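Local atomic coordinates of ABC-type amino acid transport system, periplasmic component (Caldanaerobacter subterraneus subsp. tengcongensis MB4, PDB entry 4YMX), a protein that binds arginine in a cleft between two lobes and probably hands it to the membrane-embedded part of an amino acid ABC transporter. Residues K75-K80 with L234-E239; M102-M107 with D121-S126; K170-V175 with F179-N184; G90-L95 with A111-S116. All coordinates share one frame; numbering follows the deposited sequence. Where two conformers were deposited one is given.

Contact 1 of 4, residues K75-K80 with L234-E239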
# COMPACT_ATOMS: atom_id res chain seq x y z
N LYS A 75 -13.68 -7.90 -14.86
CA LYS A 75 -15.00 -7.91 -15.48
C LYS A 75 -15.01 -7.26 -16.87
O LYS A 75 -15.67 -7.77 -17.79
CB LYS A 75 -16.05 -7.30 -14.56
CG LYS A 75 -16.43 -8.24 -13.43
CD LYS A 75 -17.75 -7.86 -12.78
CE LYS A 75 -17.97 -8.64 -11.49
NZ LYS A 75 -17.94 -7.74 -10.31
N LYS A 76 -14.27 -6.17 -17.02
CA LYS A 76 -14.10 -5.54 -18.33
C LYS A 76 -13.46 -6.51 -19.32
O LYS A 76 -13.85 -6.58 -20.49
CB LYS A 76 -13.24 -4.28 -18.21
CG LYS A 76 -13.08 -3.49 -19.50
CD LYS A 76 -14.40 -2.97 -20.04
CE LYS A 76 -14.16 -1.97 -21.16
NZ LYS A 76 -15.42 -1.39 -21.68
N LEU A 77 -12.47 -7.27 -18.85
CA LEU A 77 -11.77 -8.21 -19.72
C LEU A 77 -12.55 -9.50 -19.95
O LEU A 77 -12.22 -10.27 -20.87
CB LEU A 77 -10.40 -8.54 -19.12
CG LEU A 77 -9.35 -7.43 -19.07
CD1 LEU A 77 -8.19 -7.85 -18.17
CD2 LEU A 77 -8.83 -7.11 -20.46
N GLY A 78 -13.57 -9.75 -19.13
CA GLY A 78 -14.34 -10.98 -19.21
C GLY A 78 -13.55 -12.20 -18.78
O GLY A 78 -13.68 -13.28 -19.37
N VAL A 79 -12.72 -12.04 -17.75
CA VAL A 79 -11.88 -13.13 -17.28
C VAL A 79 -12.00 -13.32 -15.77
O VAL A 79 -12.51 -12.45 -15.06
CB VAL A 79 -10.39 -12.90 -17.62
CG1 VAL A 79 -10.18 -12.85 -19.13
CG2 VAL A 79 -9.88 -11.62 -16.97
N LYS A 80 -11.51 -14.47 -15.30
CA LYS A 80 -11.45 -14.78 -13.88
C LYS A 80 -10.26 -14.04 -13.27
O LYS A 80 -9.19 -13.99 -13.87
CB LYS A 80 -11.26 -16.29 -13.69
CG LYS A 80 -11.10 -16.74 -12.23
CD LYS A 80 -10.57 -18.17 -12.15
CE LYS A 80 -10.37 -18.62 -10.72
NZ LYS A 80 -9.55 -19.86 -10.66
N LEU A 234 -2.46 -2.13 -20.00
CA LEU A 234 -2.41 -0.79 -19.43
C LEU A 234 -3.57 0.07 -19.91
O LEU A 234 -4.19 0.78 -19.13
CB LEU A 234 -1.08 -0.11 -19.76
CG LEU A 234 -0.90 1.27 -19.13
CD1 LEU A 234 -0.99 1.18 -17.62
CD2 LEU A 234 0.44 1.87 -19.56
N ASP A 235 -3.88 -0.01 -21.20
CA ASP A 235 -4.96 0.80 -21.76
C ASP A 235 -6.31 0.41 -21.16
O ASP A 235 -7.12 1.29 -20.82
CB ASP A 235 -5.00 0.70 -23.28
CG ASP A 235 -3.92 1.52 -23.95
OD1 ASP A 235 -3.28 2.36 -23.28
OD2 ASP A 235 -3.71 1.33 -25.17
N VAL A 236 -6.55 -0.89 -21.02
CA VAL A 236 -7.77 -1.36 -20.36
C VAL A 236 -7.84 -0.88 -18.91
O VAL A 236 -8.89 -0.43 -18.46
CB VAL A 236 -7.91 -2.90 -20.42
CG1 VAL A 236 -9.06 -3.37 -19.55
CG2 VAL A 236 -8.10 -3.37 -21.88
N VAL A 237 -6.73 -0.98 -18.18
CA VAL A 237 -6.71 -0.54 -16.79
C VAL A 237 -7.05 0.95 -16.70
O VAL A 237 -7.88 1.35 -15.87
CB VAL A 237 -5.35 -0.84 -16.11
CG1 VAL A 237 -5.27 -0.16 -14.73
CG2 VAL A 237 -5.16 -2.33 -15.96
N ASN A 238 -6.45 1.75 -17.53
CA ASN A 238 -6.72 3.17 -17.52
C ASN A 238 -8.15 3.48 -17.89
O ASN A 238 -8.72 4.33 -17.31
CB ASN A 238 -5.76 3.93 -18.42
CG ASN A 238 -4.45 4.21 -17.77
OD1 ASN A 238 -4.35 4.30 -16.59
ND2 ASN A 238 -3.46 4.38 -18.57
N GLU A 239 -8.70 2.75 -18.85
CA GLU A 239 -10.11 2.91 -19.21
C GLU A 239 -11.03 2.56 -18.04
O GLU A 239 -12.02 3.25 -17.79
CB GLU A 239 -10.46 2.05 -20.43
CG GLU A 239 -9.83 2.52 -21.75
CD GLU A 239 -10.11 1.56 -22.90
OE1 GLU A 239 -11.17 0.91 -22.89
OE2 GLU A 239 -9.26 1.46 -23.81

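Contact 2 of 4, residues M102-M107 with D121-S126. With ARG (arginine), chain C.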
# COMPACT_ATOMS: atom_id res chain seq x y z
N MET A 102 -0.58 -8.02 -13.37
CA MET A 102 -0.68 -6.66 -12.87
C MET A 102 -0.49 -6.68 -11.37
O MET A 102 -0.67 -7.72 -10.72
CB MET A 102 -2.03 -6.01 -13.22
CG MET A 102 -3.23 -6.65 -12.55
SD MET A 102 -4.75 -5.82 -13.04
CE MET A 102 -5.98 -6.87 -12.27
N VAL A 103 -0.10 -5.54 -10.83
CA VAL A 103 0.03 -5.37 -9.39
C VAL A 103 -0.86 -4.22 -8.96
O VAL A 103 -0.80 -3.12 -9.53
CB VAL A 103 1.49 -5.08 -8.98
CG1 VAL A 103 1.56 -4.57 -7.54
CG2 VAL A 103 2.36 -6.33 -9.16
N ILE A 104 -1.70 -4.47 -7.97
CA ILE A 104 -2.46 -3.42 -7.31
C ILE A 104 -2.20 -3.60 -5.83
O ILE A 104 -2.60 -4.61 -5.25
CB ILE A 104 -3.96 -3.49 -7.63
CG1 ILE A 104 -4.20 -3.82 -9.11
CG2 ILE A 104 -4.61 -2.16 -7.29
CD1 ILE A 104 -5.66 -3.68 -9.55
N ALA A 105 -1.49 -2.66 -5.22
CA ALA A 105 -1.05 -2.81 -3.84
C ALA A 105 -0.74 -1.47 -3.19
O ALA A 105 0.30 -1.30 -2.54
CB ALA A 105 0.19 -3.72 -3.79
N GLY A 106 -1.62 -0.50 -3.39
CA GLY A 106 -1.38 0.85 -2.91
C GLY A 106 -0.01 1.35 -3.35
O GLY A 106 0.72 2.00 -2.58
N MET A 107 0.36 1.02 -4.59
CA MET A 107 1.73 1.19 -5.04
C MET A 107 1.95 2.53 -5.73
O MET A 107 1.25 2.89 -6.68
CB MET A 107 2.12 0.05 -5.98
CG MET A 107 3.53 0.20 -6.50
SD MET A 107 4.10 -1.15 -7.55
CE MET A 107 4.38 -2.43 -6.31
N ASP A 121 -2.78 5.61 -14.62
CA ASP A 121 -3.12 6.86 -13.97
C ASP A 121 -3.31 6.60 -12.48
O ASP A 121 -3.66 5.48 -12.07
CB ASP A 121 -4.42 7.42 -14.56
CG ASP A 121 -4.27 7.82 -16.02
OD1 ASP A 121 -3.23 8.41 -16.38
OD2 ASP A 121 -5.21 7.55 -16.80
N LEU A 122 -3.09 7.63 -11.66
CA LEU A 122 -3.34 7.51 -10.23
C LEU A 122 -4.82 7.23 -9.97
O LEU A 122 -5.70 7.77 -10.65
CB LEU A 122 -2.93 8.78 -9.49
CG LEU A 122 -1.45 9.13 -9.43
CD1 LEU A 122 -1.28 10.53 -8.89
CD2 LEU A 122 -0.71 8.14 -8.55
N TYR A 123 -5.10 6.38 -8.98
CA TYR A 123 -6.49 6.11 -8.60
C TYR A 123 -6.80 6.49 -7.15
O TYR A 123 -7.95 6.40 -6.71
CB TYR A 123 -6.88 4.65 -8.88
CG TYR A 123 -6.12 3.65 -8.05
CD1 TYR A 123 -6.47 3.40 -6.73
CD2 TYR A 123 -5.04 2.95 -8.59
CE1 TYR A 123 -5.76 2.49 -5.97
CE2 TYR A 123 -4.34 2.03 -7.83
CZ TYR A 123 -4.70 1.81 -6.52
OH TYR A 123 -4.00 0.91 -5.75
N TYR A 124 -5.78 6.89 -6.39
CA TYR A 124 -5.99 7.40 -5.04
C TYR A 124 -4.76 8.16 -4.56
O TYR A 124 -3.65 7.85 -4.98
CB TYR A 124 -6.34 6.26 -4.07
CG TYR A 124 -7.24 6.71 -2.93
CD1 TYR A 124 -8.51 7.19 -3.18
CD2 TYR A 124 -6.81 6.67 -1.61
CE1 TYR A 124 -9.34 7.62 -2.16
CE2 TYR A 124 -7.63 7.10 -0.58
CZ TYR A 124 -8.89 7.57 -0.86
OH TYR A 124 -9.73 8.01 0.16
N ASP A 125 -4.94 9.15 -3.70
CA ASP A 125 -3.82 9.89 -3.16
C ASP A 125 -3.29 9.11 -1.95
O ASP A 125 -3.90 8.14 -1.49
CB ASP A 125 -4.28 11.30 -2.78
CG ASP A 125 -3.12 12.24 -2.47
OD1 ASP A 125 -1.97 11.93 -2.84
OD2 ASP A 125 -3.38 13.30 -1.86
N SER A 126 -2.13 9.51 -1.44
CA SER A 126 -1.65 8.94 -0.18
C SER A 126 -0.71 9.91 0.53
O SER A 126 -0.19 10.85 -0.09
CB SER A 126 -0.96 7.58 -0.38
OG SER A 126 0.21 7.71 -1.16
N ARG C . 2.73 3.34 -1.19
CA ARG C . 3.99 2.71 -0.68
C ARG C . 4.86 2.26 -1.84
O ARG C . 4.44 2.29 -2.99
CB ARG C . 3.66 1.53 0.22
CG ARG C . 2.77 0.48 -0.42
CD ARG C . 2.70 -0.79 0.41
NE ARG C . 1.61 -1.64 -0.02
CZ ARG C . 1.31 -2.81 0.52
NH1 ARG C . 2.02 -3.30 1.53
NH2 ARG C . 0.29 -3.51 0.05
OXT ARG C . 6.01 1.85 -1.63
O HOH W 1 -1.46 -0.09 -6.58
O HOH W 2 0.51 5.22 -2.03

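Contact 3 of 4, residues K170-V175 with F179-N184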
# COMPACT_ATOMS: atom_id res chain seq x y z
N LYS A 170 14.58 -0.63 10.90
CA LYS A 170 14.15 -2.00 11.13
C LYS A 170 13.26 -2.39 9.96
O LYS A 170 12.16 -1.85 9.79
CB LYS A 170 13.39 -2.13 12.45
CG LYS A 170 13.14 -3.59 12.86
CD LYS A 170 12.43 -3.68 14.20
CE LYS A 170 12.42 -5.12 14.74
NZ LYS A 170 11.70 -6.06 13.82
N GLN A 171 13.76 -3.30 9.13
CA GLN A 171 13.14 -3.59 7.84
C GLN A 171 12.30 -4.85 7.89
O GLN A 171 12.80 -5.93 8.25
CB GLN A 171 14.23 -3.71 6.77
CG GLN A 171 14.91 -2.36 6.51
CD GLN A 171 16.22 -2.48 5.77
OE1 GLN A 171 17.21 -2.95 6.32
NE2 GLN A 171 16.23 -2.04 4.52
N LEU A 172 11.03 -4.73 7.53
CA LEU A 172 10.09 -5.85 7.59
C LEU A 172 9.49 -6.18 6.23
O LEU A 172 9.24 -5.29 5.41
CB LEU A 172 8.94 -5.51 8.56
CG LEU A 172 9.20 -5.55 10.08
CD1 LEU A 172 9.74 -6.91 10.51
CD2 LEU A 172 10.13 -4.42 10.54
N ASN A 173 9.22 -7.46 6.00
CA ASN A 173 8.49 -7.87 4.81
C ASN A 173 7.06 -7.36 4.79
O ASN A 173 6.58 -6.91 3.75
CB ASN A 173 8.48 -9.39 4.69
CG ASN A 173 9.84 -9.96 4.37
OD1 ASN A 173 10.68 -9.29 3.78
ND2 ASN A 173 10.06 -11.21 4.77
N ARG A 174 6.38 -7.46 5.93
CA ARG A 174 4.95 -7.18 6.03
C ARG A 174 4.64 -6.14 7.09
O ARG A 174 5.24 -6.11 8.17
CB ARG A 174 4.18 -8.47 6.35
CG ARG A 174 4.38 -9.58 5.32
CD ARG A 174 3.53 -9.33 4.10
NE ARG A 174 2.17 -9.84 4.28
CZ ARG A 174 1.34 -10.17 3.29
NH1 ARG A 174 1.72 -10.04 2.03
NH2 ARG A 174 0.13 -10.64 3.57
N VAL A 175 3.68 -5.28 6.77
CA VAL A 175 3.30 -4.18 7.65
C VAL A 175 2.80 -4.68 9.00
O VAL A 175 3.03 -4.03 10.03
CB VAL A 175 2.23 -3.30 6.96
CG1 VAL A 175 1.72 -2.23 7.91
CG2 VAL A 175 2.80 -2.67 5.71
N PHE A 179 3.72 -3.24 13.11
CA PHE A 179 2.85 -2.89 14.22
C PHE A 179 3.09 -3.76 15.44
O PHE A 179 3.03 -3.26 16.57
CB PHE A 179 1.38 -2.90 13.77
CG PHE A 179 1.00 -1.65 13.02
CD1 PHE A 179 0.49 -0.57 13.71
CD2 PHE A 179 1.23 -1.55 11.65
CE1 PHE A 179 0.16 0.60 13.03
CE2 PHE A 179 0.91 -0.38 10.97
CZ PHE A 179 0.37 0.69 11.67
N MET A 180 3.41 -5.03 15.23
CA MET A 180 3.79 -5.89 16.34
C MET A 180 5.08 -5.39 17.00
O MET A 180 5.19 -5.39 18.23
CB MET A 180 3.92 -7.35 15.89
CG MET A 180 2.58 -7.98 15.54
SD MET A 180 2.75 -9.48 14.53
CE MET A 180 3.62 -10.55 15.67
N ASP A 181 6.02 -4.93 16.19
CA ASP A 181 7.27 -4.37 16.70
C ASP A 181 7.00 -3.17 17.61
O ASP A 181 7.54 -3.07 18.71
CB ASP A 181 8.17 -3.90 15.56
CG ASP A 181 8.86 -5.03 14.85
OD1 ASP A 181 8.97 -6.14 15.43
OD2 ASP A 181 9.32 -4.80 13.71
N LEU A 182 6.18 -2.24 17.13
CA LEU A 182 5.88 -1.05 17.91
C LEU A 182 5.15 -1.41 19.20
O LEU A 182 5.49 -0.90 20.28
CB LEU A 182 5.09 -0.04 17.08
CG LEU A 182 4.85 1.31 17.77
CD1 LEU A 182 6.16 2.03 18.07
CD2 LEU A 182 3.94 2.19 16.92
N GLN A 183 4.19 -2.32 19.11
CA GLN A 183 3.44 -2.74 20.28
C GLN A 183 4.37 -3.33 21.34
O GLN A 183 4.19 -3.09 22.55
CB GLN A 183 2.35 -3.74 19.90
CG GLN A 183 1.47 -4.18 21.07
CD GLN A 183 0.77 -3.01 21.73
OE1 GLN A 183 0.44 -2.01 21.09
NE2 GLN A 183 0.55 -3.11 23.04
N ASN A 184 5.37 -4.08 20.88
CA ASN A 184 6.29 -4.78 21.77
C ASN A 184 7.56 -4.02 22.12
O ASN A 184 8.47 -4.57 22.73
CB ASN A 184 6.66 -6.14 21.17
CG ASN A 184 5.49 -7.11 21.15
OD1 ASN A 184 5.05 -7.55 20.08
ND2 ASN A 184 4.97 -7.44 22.32

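Contact 4 of 4, residues G90-L95 with A111-S116. With ARG (arginine), chain C.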
# COMPACT_ATOMS: atom_id res chain seq x y z
N GLY A 90 8.45 -8.26 -3.35
CA GLY A 90 8.49 -9.20 -4.46
C GLY A 90 7.56 -8.84 -5.60
O GLY A 90 7.58 -9.51 -6.64
N LEU A 91 6.75 -7.80 -5.44
CA LEU A 91 5.72 -7.51 -6.45
C LEU A 91 6.27 -7.09 -7.80
O LEU A 91 5.89 -7.65 -8.83
CB LEU A 91 4.71 -6.48 -5.93
CG LEU A 91 3.82 -7.01 -4.81
CD1 LEU A 91 3.14 -5.84 -4.14
CD2 LEU A 91 2.78 -7.98 -5.35
N ILE A 92 7.18 -6.11 -7.82
CA ILE A 92 7.77 -5.71 -9.09
C ILE A 92 8.60 -6.84 -9.75
O ILE A 92 8.43 -7.09 -10.95
CB ILE A 92 8.50 -4.35 -8.97
CG1 ILE A 92 7.45 -3.23 -8.88
CG2 ILE A 92 9.44 -4.13 -10.16
CD1 ILE A 92 8.02 -1.89 -8.53
N PRO A 93 9.43 -7.56 -8.97
CA PRO A 93 10.09 -8.72 -9.58
C PRO A 93 9.12 -9.76 -10.16
O PRO A 93 9.39 -10.31 -11.22
CB PRO A 93 10.88 -9.31 -8.42
CG PRO A 93 11.25 -8.12 -7.59
CD PRO A 93 10.04 -7.21 -7.67
N ALA A 94 8.01 -10.02 -9.48
CA ALA A 94 7.04 -10.98 -10.00
C ALA A 94 6.43 -10.49 -11.32
O ALA A 94 6.22 -11.27 -12.24
CB ALA A 94 5.95 -11.24 -8.96
N LEU A 95 6.17 -9.19 -11.40
CA LEU A 95 5.58 -8.60 -12.59
C LEU A 95 6.57 -8.66 -13.75
O LEU A 95 6.21 -9.00 -14.88
CB LEU A 95 5.16 -7.17 -12.28
CG LEU A 95 4.35 -6.38 -13.29
CD1 LEU A 95 3.06 -7.11 -13.65
CD2 LEU A 95 4.05 -5.00 -12.72
N ALA A 111 9.35 7.58 -10.08
CA ALA A 111 10.20 7.68 -11.26
C ALA A 111 11.13 6.47 -11.36
O ALA A 111 11.35 5.92 -12.44
CB ALA A 111 11.01 8.97 -11.22
N GLU A 112 11.66 6.04 -10.22
CA GLU A 112 12.54 4.88 -10.18
C GLU A 112 11.84 3.61 -10.68
O GLU A 112 12.37 2.88 -11.52
CB GLU A 112 13.07 4.66 -8.76
CG GLU A 112 13.94 3.42 -8.59
CD GLU A 112 15.29 3.54 -9.28
OE1 GLU A 112 16.00 2.52 -9.34
OE2 GLU A 112 15.65 4.64 -9.75
N ARG A 113 10.64 3.36 -10.17
CA ARG A 113 9.90 2.17 -10.57
C ARG A 113 9.48 2.19 -12.03
O ARG A 113 9.39 1.14 -12.66
CB ARG A 113 8.67 2.00 -9.67
CG ARG A 113 9.01 1.56 -8.27
CD ARG A 113 7.82 1.75 -7.37
NE ARG A 113 8.12 1.32 -6.01
CZ ARG A 113 7.33 1.56 -4.97
NH1 ARG A 113 6.20 2.23 -5.13
NH2 ARG A 113 7.67 1.11 -3.77
N LYS A 114 9.22 3.39 -12.57
CA LYS A 114 8.83 3.55 -13.96
C LYS A 114 9.91 3.07 -14.94
O LYS A 114 9.61 2.80 -16.11
CB LYS A 114 8.46 5.00 -14.25
CG LYS A 114 7.12 5.42 -13.70
CD LYS A 114 6.89 6.91 -13.92
CE LYS A 114 5.51 7.34 -13.45
NZ LYS A 114 5.31 8.80 -13.66
N LYS A 115 11.15 2.95 -14.47
CA LYS A 115 12.22 2.42 -15.32
C LYS A 115 12.01 0.93 -15.56
O LYS A 115 12.49 0.38 -16.56
CB LYS A 115 13.59 2.63 -14.68
CG LYS A 115 13.93 4.08 -14.36
CD LYS A 115 15.27 4.15 -13.64
CE LYS A 115 15.80 5.58 -13.60
NZ LYS A 115 17.09 5.66 -12.87
N SER A 116 11.28 0.28 -14.65
CA SER A 116 11.16 -1.18 -14.66
C SER A 116 9.79 -1.69 -15.09
O SER A 116 9.69 -2.72 -15.77
CB SER A 116 11.48 -1.74 -13.27
OG SER A 116 12.83 -1.47 -12.92
N ARG C . 2.73 3.34 -1.19
CA ARG C . 3.99 2.71 -0.68
C ARG C . 4.86 2.26 -1.84
O ARG C . 4.44 2.29 -2.99
CB ARG C . 3.66 1.53 0.22
CG ARG C . 2.77 0.48 -0.42
CD ARG C . 2.70 -0.79 0.41
NE ARG C . 1.61 -1.64 -0.02
CZ ARG C . 1.31 -2.81 0.52
NH1 ARG C . 2.02 -3.30 1.53
NH2 ARG C . 0.29 -3.51 0.05
OXT ARG C . 6.01 1.85 -1.63

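Contact 1 of 4, residues K75-K80 with L234-E239
E239, whose side chain turns to K76 across this contact, has its backbone N bonded to D235 O at 2.9 Å, an ordinary turn of helix 231-247. No hydrogen bond joins the two segments; what holds them is apolar. V236 points toward the end of helix 65-77 and sets its CG1 methyl against both K76 and L77, and CG2 against L77. Its CG1 lies 3.9 Å from L77 CD2 and 4.0 Å from K76 CG, and V236 CG2 is 4.1 Å from the same leucine methyl. Valine suits the spot because its fork is short and rigid, while the longer leucine can reach over with one branch. K76 contributes only the start of its chain to the valine. A bend at its second torsion (chi2 62°) then carries the rest along the surface toward E239, where K76 NZ stays 5.0 Å from E239 OE1, too far for a salt bridge though probably mildly attractive. Just beyond L77 the helix stops in a Schellman motif: G78 takes a positive phi of 68°, readily reached by glycine, and its N makes a weak bond to K75 O. The last turn of helix 65-77 thus abuts the flank of helix 231-247, L77 also touching I39 of strand 38-43 and V237 lying on V224 of strand 222-227, so that both rest on the same five-stranded mixed sheet.

Contact 2 of 4, residues M102-M107 with D121-S126
Y123 of strand 117-124 stretches to I104 and G106 in the loop after strand 102-103, part of the type II periplasmic-binding-protein fold, in which such loops at the ends of sheet strands line the ligand cleft. Its CB already points toward that loop, and CG sits between backbone N and carbonyl carbon (chi1 64°), sending the ring across. The ring lies against I69 and V224 on its way. At the far end CZ is 4.0 Å from I104 CG2, the branched methyl meeting the ring obliquely. The hydroxyl comes closer still: Y123 OH is 3.5 Å from I104 CG2 and 3.6 Å from G106 N. A water in the ring plane lies 2.9 Å from Y123 OH and accepts hydrogen bonds from A105 N and M107 N; D66 OD1 is a further, weak partner of the hydroxyl. Tyrosine suits the place because its ring packs among apolar side chains, while its hydroxyl brings a polar end to the loop's amides. G106 has a positive phi, a conformation easy for glycine, and the turn presents two successive carbonyls to the bound arginine: its alpha-amino N donates to G106 O at 2.8 Å, and its side-chain NE to A105 O at 2.9 Å.

Contact 3 of 4, residues K170-V175 with F179-N184
K170 and D181 meet in a salt bridge, with K170 NZ 2.7 Å from D181 OD2, joining the edge strand 168-172 to helix 175-183 that follows it. The ammonium comes from above the carboxylate plane, 40° out of it, after the lysine chain has run extended past the aspartate and folded at its last torsion (chi4 -61°). D181 OD1 has a second cationic partner in R186 NE, so the lysine bonds OD2, with OD1 also close to it, and the arginine pairs with OD1. L172 walls in the same carboxylate, its CD2 only 3.3 Å from D181 OD2. At the other end of the contact, F179 N donates to V175 O over 3.3 Å in the first turn of the helix. The ring of F179 meets that carbonyl too, presenting its edge in plane, with CD2 3.5 Å from V175 O. Alongside it V175 CG1 packs 3.7 Å from F179 CE2, and Y200 stacks on the phenylalanine. V175 N is satisfied by D46 OD2 from the ligand pocket. Strand 168-172, this helix and the parallel strand 189-193 form a beta-alpha-beta crossover. Lysine is long enough to span from strand to helix, and the short aspartate keeps its carboxylate close to the helix, within reach of the lysine. With two basic groups about it, the carboxylate would be expected to remain ionised.

Contact 4 of 4, residues G90-L95 with A111-S116
I92 and S116 bring the two backbones to 7.9 Å, measured between their CA atoms, where helix 91-96 passes the end of the short helix 111-114. The first is a regular alpha-helix, A94 N bonding to G90 O. The second is only weakly bonded as a helix: S116 N reaches just three residues back, to R113 O at 2.9 Å, and K115 N likewise to E112 O. I92 points toward this turn and does most of the touching. Its CD1 rests 3.6 Å from R113 CG and 3.8 Å from R113 CD, the isoleucine crossing the arginine at about a right angle, while I92 CG2 is 4.4 Å from S116 CB. A beta-branched apolar residue fits well here, since it offers one methyl to the arginine's aliphatic stem and another to the small serine. The stem itself is extended from CG to NE (chi3 179°), carrying the guanidinium into the cleft between the two lobes of this family 3 solute-binding protein, a periplasmic-binding-protein fold. There R113 makes a paired, end-on (bidentate) grip on a carboxylate through its two terminal nitrogens: NH1 donates to the ligand's O at 2.8 Å and 165°, NH2 to the ligand's OXT at 2.8 Å and 172°, and the carboxylate carbon lies in the guanidinium plane. Two backbone carbonyls, T108 O for NH1 and G154 O for NH2, take further hydrogen bonds and so fix the rotation of the group. F88 and M107 pack against its side chain. On the outer surface of the turn, K115 NZ pairs with E112 OE2 at 3.6 Å.

Contacts 1, 2 and 4 belong to the lobe built on the mixed sheet 80-85, 38-43, 102-103, 222-227 and 117-124; contact 3 belongs to the second lobe, whose own sheet contains strand 168-172. Contacts 1 and 3 lie on opposite sides of the chain's centre, with centres 35 Å apart. Along the chain, contact 1 encloses the others, contacts 2 and 4 interleave, and contact 3 follows both. Contacts 2 and 4, with centres 13 Å apart, touch through M107 and R113, while D121 N probably hydrogen-bonds N238 OD1 between contacts 2 and 1. Contacts 2 and 4 both hold the bound arginine and form part of the first lobe's share of the ligand cleft, whereas contact 1 lies on that lobe's outer surface.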